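Local coordinates for protein 7,8-dihydro-6-hydroxymethylpterin pyrophosphokinase-dihydropteroate synthase (Plasmodium falciparum, PDB 6JWS) that probably catalyses two successive steps of folate biosynthesis, the pyrophosphorylation of 6-hydroxymethyl-7,8-dihydropterin by ATP and the condensation of the resulting diphosphate with 4-aminobenzoate to 7,8-dihydropteroate, at residues I224-N229 with D311-L316. The protein carries 1 engineered substitution. Numbering follows the deposited sequence.
Sequences IKLEKN and DNIEFL. With ATP (adenosine-5'-triphosphate), chain J.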
loop_
_atom_site.group_PDB
_atom_site.type_symbol
_atom_site.label_atom_id
_atom_site.label_comp_id
_atom_site.label_asym_id
_atom_site.label_seq_id
_atom_site.Cartn_x
_atom_site.Cartn_y
_atom_site.Cartn_z
ATOM N N ILE B 224 29.907 -34.643 36.719
ATOM C CA ILE B 224 28.770 -35.490 37.026
ATOM C C ILE B 224 28.949 -36.809 36.282
ATOM O O ILE B 224 29.001 -36.844 35.047
ATOM C CB ILE B 224 27.434 -34.782 36.693
ATOM C CG1 ILE B 224 27.235 -33.513 37.532
ATOM C CG2 ILE B 224 26.256 -35.740 36.836
ATOM C CD1 ILE B 224 26.033 -32.673 37.138
ATOM N N LYS B 225 29.078 -37.878 37.076
ATOM C CA LYS B 225 29.117 -39.248 36.596
ATOM C C LYS B 225 28.077 -40.035 37.388
ATOM O O LYS B 225 28.320 -40.431 38.527
ATOM C CB LYS B 225 30.533 -39.820 36.737
ATOM C CG LYS B 225 30.691 -41.309 36.436
ATOM C CD LYS B 225 31.017 -41.638 34.988
ATOM C CE LYS B 225 31.353 -43.102 34.781
ATOM N NZ LYS B 225 32.120 -43.322 33.534
ATOM N N LEU B 226 26.898 -40.201 36.785
ATOM C CA LEU B 226 25.821 -40.957 37.399
ATOM C C LEU B 226 25.906 -42.393 36.896
ATOM O O LEU B 226 25.985 -42.623 35.689
ATOM C CB LEU B 226 24.476 -40.326 37.014
ATOM C CG LEU B 226 24.247 -38.876 37.441
ATOM C CD1 LEU B 226 23.076 -38.280 36.678
ATOM C CD2 LEU B 226 24.010 -38.766 38.941
ATOM N N GLU B 227 25.904 -43.348 37.834
ATOM C CA GLU B 227 25.888 -44.759 37.487
ATOM C C GLU B 227 24.491 -45.128 36.995
ATOM O O GLU B 227 23.510 -44.513 37.406
ATOM C CB GLU B 227 26.329 -45.623 38.673
ATOM C CG GLU B 227 27.790 -46.042 38.611
ATOM C CD GLU B 227 28.818 -44.957 38.900
ATOM O OE1 GLU B 227 28.866 -44.482 40.054
ATOM O OE2 GLU B 227 29.569 -44.588 37.970
ATOM N N LYS B 228 24.428 -46.132 36.111
ATOM C CA LYS B 228 23.185 -46.643 35.552
ATOM C C LYS B 228 22.183 -46.931 36.673
ATOM O O LYS B 228 20.980 -46.760 36.489
ATOM C CB LYS B 228 23.448 -47.903 34.718
ATOM C CG LYS B 228 24.599 -47.815 33.722
ATOM C CD LYS B 228 25.176 -49.163 33.327
ATOM C CE LYS B 228 26.044 -49.780 34.405
ATOM N NZ LYS B 228 26.278 -51.226 34.175
ATOM N N ASN B 229 22.693 -47.375 37.827
ATOM C CA ASN B 229 21.893 -47.609 39.020
ATOM C C ASN B 229 21.072 -46.357 39.329
ATOM O O ASN B 229 19.850 -46.429 39.444
ATOM C CB ASN B 229 22.765 -48.068 40.200
ATOM C CG ASN B 229 22.063 -48.057 41.545
ATOM O OD1 ASN B 229 22.404 -47.263 42.423
ATOM N ND2 ASN B 229 21.086 -48.935 41.719
ATOM N N ASP B 311 26.788 -40.941 29.940
ATOM C CA ASP B 311 27.844 -39.986 29.642
ATOM C C ASP B 311 27.257 -38.616 29.306
ATOM O O ASP B 311 27.979 -37.618 29.326
ATOM C CB ASP B 311 28.749 -40.495 28.514
ATOM C CG ASP B 311 29.964 -41.267 29.003
ATOM O OD1 ASP B 311 30.713 -40.714 29.837
ATOM O OD2 ASP B 311 30.154 -42.413 28.543
ATOM N N ASN B 312 25.946 -38.580 29.028
ATOM C CA ASN B 312 25.298 -37.450 28.377
ATOM C C ASN B 312 25.238 -36.229 29.292
ATOM O O ASN B 312 25.212 -35.106 28.799
ATOM C CB ASN B 312 23.936 -37.821 27.780
ATOM C CG ASN B 312 24.051 -38.487 26.424
ATOM O OD1 ASN B 312 25.000 -38.240 25.679
ATOM N ND2 ASN B 312 23.087 -39.330 26.089
ATOM N N ILE B 313 25.229 -36.454 30.611
ATOM C CA ILE B 313 25.118 -35.374 31.574
ATOM C C ILE B 313 26.487 -35.132 32.203
ATOM O O ILE B 313 26.876 -35.801 33.157
ATOM C CB ILE B 313 24.037 -35.671 32.631
ATOM C CG1 ILE B 313 22.686 -35.981 31.984
ATOM C CG2 ILE B 313 23.933 -34.528 33.629
ATOM C CD1 ILE B 313 21.588 -36.289 32.975
ATOM N N GLU B 314 27.201 -34.149 31.652
ATOM C CA GLU B 314 28.557 -33.843 32.067
ATOM C C GLU B 314 28.530 -32.815 33.193
ATOM O O GLU B 314 29.391 -32.839 34.064
ATOM C CB GLU B 314 29.385 -33.353 30.876
ATOM C CG GLU B 314 29.475 -34.366 29.743
ATOM C CD GLU B 314 30.772 -34.358 28.948
ATOM O OE1 GLU B 314 31.320 -33.259 28.722
ATOM O OE2 GLU B 314 31.237 -35.454 28.564
ATOM N N PHE B 315 27.550 -31.902 33.152
ATOM C CA PHE B 315 27.425 -30.865 34.166
ATOM C C PHE B 315 25.997 -30.324 34.160
ATOM O O PHE B 315 25.228 -30.627 33.255
ATOM C CB PHE B 315 28.488 -29.774 33.976
ATOM C CG PHE B 315 28.294 -28.880 32.777
ATOM C CD1 PHE B 315 28.650 -29.302 31.504
ATOM C CD2 PHE B 315 27.745 -27.611 32.919
ATOM C CE1 PHE B 315 28.466 -28.473 30.404
ATOM C CE2 PHE B 315 27.562 -26.784 31.818
ATOM C CZ PHE B 315 27.924 -27.214 30.561
ATOM N N LEU B 316 25.653 -29.549 35.194
ATOM C CA LEU B 316 24.368 -28.883 35.255
ATOM C C LEU B 316 24.561 -27.391 35.506
ATOM O O LEU B 316 25.121 -26.999 36.527
ATOM C CB LEU B 316 23.507 -29.503 36.362
ATOM C CG LEU B 316 22.082 -28.949 36.442
ATOM C CD1 LEU B 316 21.296 -29.290 35.180
ATOM C CD2 LEU B 316 21.358 -29.452 37.684
HETATM P PG ATP J . 23.797 -27.250 26.330
HETATM O O1G ATP J . 23.580 -26.154 25.302
HETATM O O2G ATP J . 24.645 -26.794 27.506
HETATM O O3G ATP J . 22.490 -27.877 26.769
HETATM P PB ATP J . 25.018 -28.788 24.056
HETATM O O1B ATP J . 26.266 -29.600 24.049
HETATM O O2B ATP J . 24.911 -27.592 23.161
HETATM O O3B ATP J . 24.679 -28.393 25.575
HETATM P PA ATP J . 23.082 -30.934 24.533
HETATM O O1A ATP J . 21.811 -30.406 25.124
HETATM O O2A ATP J . 23.007 -32.150 23.668
HETATM O O3A ATP J . 23.792 -29.754 23.714
HETATM O "O5'" ATP J . 24.157 -31.182 25.701
HETATM C "C5'" ATP J . 23.786 -30.834 27.060
HETATM C "C4'" ATP J . 24.998 -30.928 27.949
HETATM O "O4'" ATP J . 25.096 -29.744 28.784
HETATM C "C3'" ATP J . 25.000 -32.117 28.915
HETATM O "O3'" ATP J . 26.335 -32.581 29.069
HETATM C "C2'" ATP J . 24.372 -31.511 30.174
HETATM O "O2'" ATP J . 24.768 -32.102 31.391
HETATM C "C1'" ATP J . 24.921 -30.091 30.142
HETATM N N9 ATP J . 24.036 -29.120 30.787
HETATM C C8 ATP J . 24.400 -28.218 31.752
HETATM N N7 ATP J . 23.398 -27.469 32.148
HETATM C C5 ATP J . 22.323 -27.888 31.375
HETATM C C6 ATP J . 20.982 -27.463 31.312
HETATM N N6 ATP J . 20.491 -26.495 32.077
HETATM N N1 ATP J . 20.164 -28.094 30.432
HETATM C C2 ATP J . 20.671 -29.075 29.671
HETATM N N3 ATP J . 21.916 -29.552 29.645
HETATM C C4 ATP J . 22.702 -28.910 30.533
#
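Apolar contact carries most of the join between 224-229 and the loop 311-316, part of the ATP pocket of the pyrophosphokinase (HPPK) part. Ile224 is the central side chain, and its two branches divide the work. CG1, beside the backbone N (chi1 -62°), extends to put CD1 3.7 Å from Phe315 CA, with Leu316 CB close by; the Ile224 and Ile313 side chains cross obliquely, their CG2 methyls 4.1 Å apart. A beta-branched residue suits this place because it spreads over the loop backbone in two directions. Leu226 adds a looser touch to Ile313, whose side chain also packs on Leu181 and Lys185 of helix 177-190.

Polar contact between the segments is slight: Ile224 N reaches Glu314 O in a weak, bent hydrogen bond (3.3 Å, 124°), and Ile224 O approaches Ile313 O to 3.0 Å, two acceptors without a bond.

The inner side of the loop grips the ribose through its backbone. ATP O3' donates to Asn312 O at 2.8 Å and receives a nearly straight bond from Glu314 N (165°). O2' accepts from Phe315 N and donates to Phe315 O, a very short 2.4 Å. ATP C8 sits 3.4 Å above the plane of the Phe315 ring, offset toward the rim. Ser317 N and Ile211 O also bond ATP.

Ribose recognition thus rests on main-chain groups, while Ile313 O and Glu314 O face Ile224, whose side chain lies against the loop backbone.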